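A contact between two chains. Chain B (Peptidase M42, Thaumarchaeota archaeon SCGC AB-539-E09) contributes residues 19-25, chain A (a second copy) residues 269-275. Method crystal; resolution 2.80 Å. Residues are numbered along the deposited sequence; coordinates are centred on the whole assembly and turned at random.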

# COMPACT_ATOMS: atom_id res chain seq x y z
N PRO B 19 -9.09 -10.84 41.10
CA PRO B 19 -8.39 -10.01 40.13
C PRO B 19 -7.72 -8.82 40.79
O PRO B 19 -8.03 -8.50 41.93
CB PRO B 19 -9.50 -9.56 39.20
CG PRO B 19 -10.72 -9.53 40.05
CD PRO B 19 -10.53 -10.53 41.16
N SER B 20 -6.82 -8.15 40.07
CA SER B 20 -6.07 -7.02 40.64
C SER B 20 -7.02 -6.01 41.26
O SER B 20 -7.95 -5.56 40.60
CB SER B 20 -5.20 -6.34 39.57
OG SER B 20 -4.30 -7.26 38.99
N GLY B 21 -6.76 -5.64 42.50
CA GLY B 21 -7.62 -4.71 43.25
C GLY B 21 -8.71 -5.35 44.10
O GLY B 21 -9.32 -4.69 44.94
N PHE B 22 -8.97 -6.63 43.86
CA PHE B 22 -10.06 -7.32 44.54
C PHE B 22 -9.61 -8.69 45.04
O PHE B 22 -10.25 -9.70 44.78
CB PHE B 22 -11.23 -7.51 43.58
CG PHE B 22 -11.68 -6.26 42.91
CD1 PHE B 22 -11.01 -5.77 41.80
CD2 PHE B 22 -12.82 -5.60 43.33
CE1 PHE B 22 -11.44 -4.61 41.16
CE2 PHE B 22 -13.27 -4.45 42.68
CZ PHE B 22 -12.57 -3.96 41.59
N GLU B 23 -8.52 -8.71 45.80
CA GLU B 23 -7.87 -9.98 46.17
C GLU B 23 -8.26 -10.49 47.55
O GLU B 23 -7.63 -11.40 48.05
CB GLU B 23 -6.35 -9.80 46.12
CG GLU B 23 -5.86 -9.23 44.79
CD GLU B 23 -5.60 -7.72 44.75
OE1 GLU B 23 -5.01 -7.13 43.79
OE2 GLU B 23 -6.03 -7.09 45.71
N ARG B 24 -9.29 -9.93 48.16
CA ARG B 24 -9.57 -10.22 49.56
C ARG B 24 -9.98 -11.68 49.83
O ARG B 24 -9.51 -12.27 50.79
CB ARG B 24 -10.60 -9.24 50.12
CG ARG B 24 -10.06 -7.82 50.20
CD ARG B 24 -10.98 -6.89 50.98
NE ARG B 24 -10.31 -5.64 51.34
CZ ARG B 24 -10.86 -4.67 52.07
NH1 ARG B 24 -12.09 -4.81 52.54
NH2 ARG B 24 -10.18 -3.56 52.33
N GLU B 25 -10.83 -12.25 48.97
CA GLU B 25 -11.22 -13.65 49.10
C GLU B 25 -10.02 -14.59 49.07
O GLU B 25 -9.95 -15.54 49.85
CB GLU B 25 -12.19 -14.04 47.99
CG GLU B 25 -13.66 -13.78 48.29
CD GLU B 25 -14.62 -14.45 47.29
OE1 GLU B 25 -14.46 -15.64 46.86
OE2 GLU B 25 -15.55 -13.73 46.90
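Chain A (269-275) MIPNQPL

What backbone shapes meet here? Chain B offers a type II beta turn from Pro B19 to Phe B22, closed by a 2.8 Å hydrogen bond from Phe B22 N to Pro B19 O, and beyond it a helix that begins at Arg B24. Chain A approaches as an extended segment through Met A269, Ile A270 and Pro A271, then enters a helix at Gln A273. Asn A272 occupies the N-cap position of that helix, its OD1 accepting from Leu A275 N at 2.7 Å. The two chains run in the same general sense: Gly B21 CA lies 5.8 Å from Ile A270 CA, and further along Phe B22 CA is 8.1 Å from Gln A273 CA.

Where does Ile A270, which has the most covered surface, settle? Its CA-to-CB bond points toward chain B, and its side chain lies over the turn. Ile A270 CD1 comes within 3.5 Å of Ser B20 O and 4.0 Å of Gly B21 N, while Ile A270 CG2 rests 4.0 Å from Phe B22 CE1. The close fit depends on Gly B21: an ideal CB there would lie 2.7 Å from Ile A270 CG2, a clash. Its backbone angles also call for glycine on their own account, since a CB would be jammed against the carbonyl oxygen of Ser B20. The turn is braced within its own chain by Gly B21 N, which donates to Glu B23 OE1 at 2.6 Å.

How does Phe B22 reach chain A when its CA-to-CB bond points sideways? With chi1 in the m well, the ring extends so that its end comes nearer, touching both Ile A270 and Gln A273. Phe B22 CE2 is 3.4 Å from Gln A273 CD, an oblique approach to the ring. Gln A273 is folded, with chi1 and chi2 both m, and its NE2 donates to Pro A271 O at 3.1 Å. The amide thus has a partner in its own chain while its carbon packs against the aromatic ring.

What does Arg B24 add at the helical end of the contact? Its CA-to-CB bond points toward chain A, and its long, nearly extended side chain carries the guanidinium to the start of the opposing helix. There Arg B24 NH1 lies 3.5 Å from Pro A274 CG, and Arg B24 NH2 is 4.1 Å from Asn A272 ND2. No hydrogen bond joins the two stretches, so the 302 Å² they bury together rests on packing.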

# COMPACT_ATOMS: atom_id res chain seq x y z
N MSE A 269 -4.63 3.71 39.29
CA MSE A 269 -5.15 3.18 40.55
C MSE A 269 -6.49 2.50 40.44
O MSE A 269 -7.41 3.00 39.77
CB MSE A 269 -5.29 4.34 41.55
CG MSE A 269 -5.89 3.85 42.89
SE MSE A 269 -6.17 5.31 44.17
CE MSE A 269 -7.84 6.07 43.43
N ILE A 270 -6.63 1.37 41.15
CA ILE A 270 -7.94 0.80 41.48
C ILE A 270 -8.34 1.22 42.90
O ILE A 270 -7.64 0.88 43.85
CB ILE A 270 -7.90 -0.73 41.43
CG1 ILE A 270 -7.43 -1.19 40.05
CG2 ILE A 270 -9.27 -1.32 41.75
CD1 ILE A 270 -6.53 -2.40 40.09
N PRO A 271 -9.44 1.96 43.06
CA PRO A 271 -9.70 2.55 44.37
C PRO A 271 -9.95 1.50 45.44
O PRO A 271 -10.33 0.37 45.12
CB PRO A 271 -10.95 3.38 44.14
CG PRO A 271 -11.60 2.79 42.94
CD PRO A 271 -10.50 2.29 42.08
N ASN A 272 -9.66 1.86 46.68
CA ASN A 272 -10.07 1.07 47.83
C ASN A 272 -11.59 0.88 47.77
O ASN A 272 -12.33 1.85 47.63
CB ASN A 272 -9.67 1.79 49.13
CG ASN A 272 -10.24 1.13 50.39
OD1 ASN A 272 -11.38 1.40 50.79
ND2 ASN A 272 -9.44 0.30 51.02
N GLN A 273 -12.04 -0.36 47.87
CA GLN A 273 -13.44 -0.67 47.63
C GLN A 273 -14.39 -0.22 48.75
O GLN A 273 -15.42 0.40 48.48
CB GLN A 273 -13.62 -2.14 47.30
CG GLN A 273 -13.03 -2.51 45.94
CD GLN A 273 -13.71 -1.79 44.78
OE1 GLN A 273 -14.89 -2.00 44.52
NE2 GLN A 273 -12.96 -0.92 44.09
N PRO A 274 -14.03 -0.48 50.02
CA PRO A 274 -14.81 0.11 51.12
C PRO A 274 -14.99 1.63 51.03
O PRO A 274 -16.07 2.13 51.29
CB PRO A 274 -13.97 -0.24 52.35
CG PRO A 274 -13.34 -1.55 51.99
CD PRO A 274 -13.08 -1.49 50.51
N LEU A 275 -13.93 2.34 50.68
CA LEU A 275 -13.98 3.79 50.55
C LEU A 275 -14.88 4.20 49.39
O LEU A 275 -15.61 5.17 49.50
CB LEU A 275 -12.58 4.38 50.35
CG LEU A 275 -12.49 5.89 50.08
CD1 LEU A 275 -13.19 6.71 51.15
CD2 LEU A 275 -11.03 6.34 49.97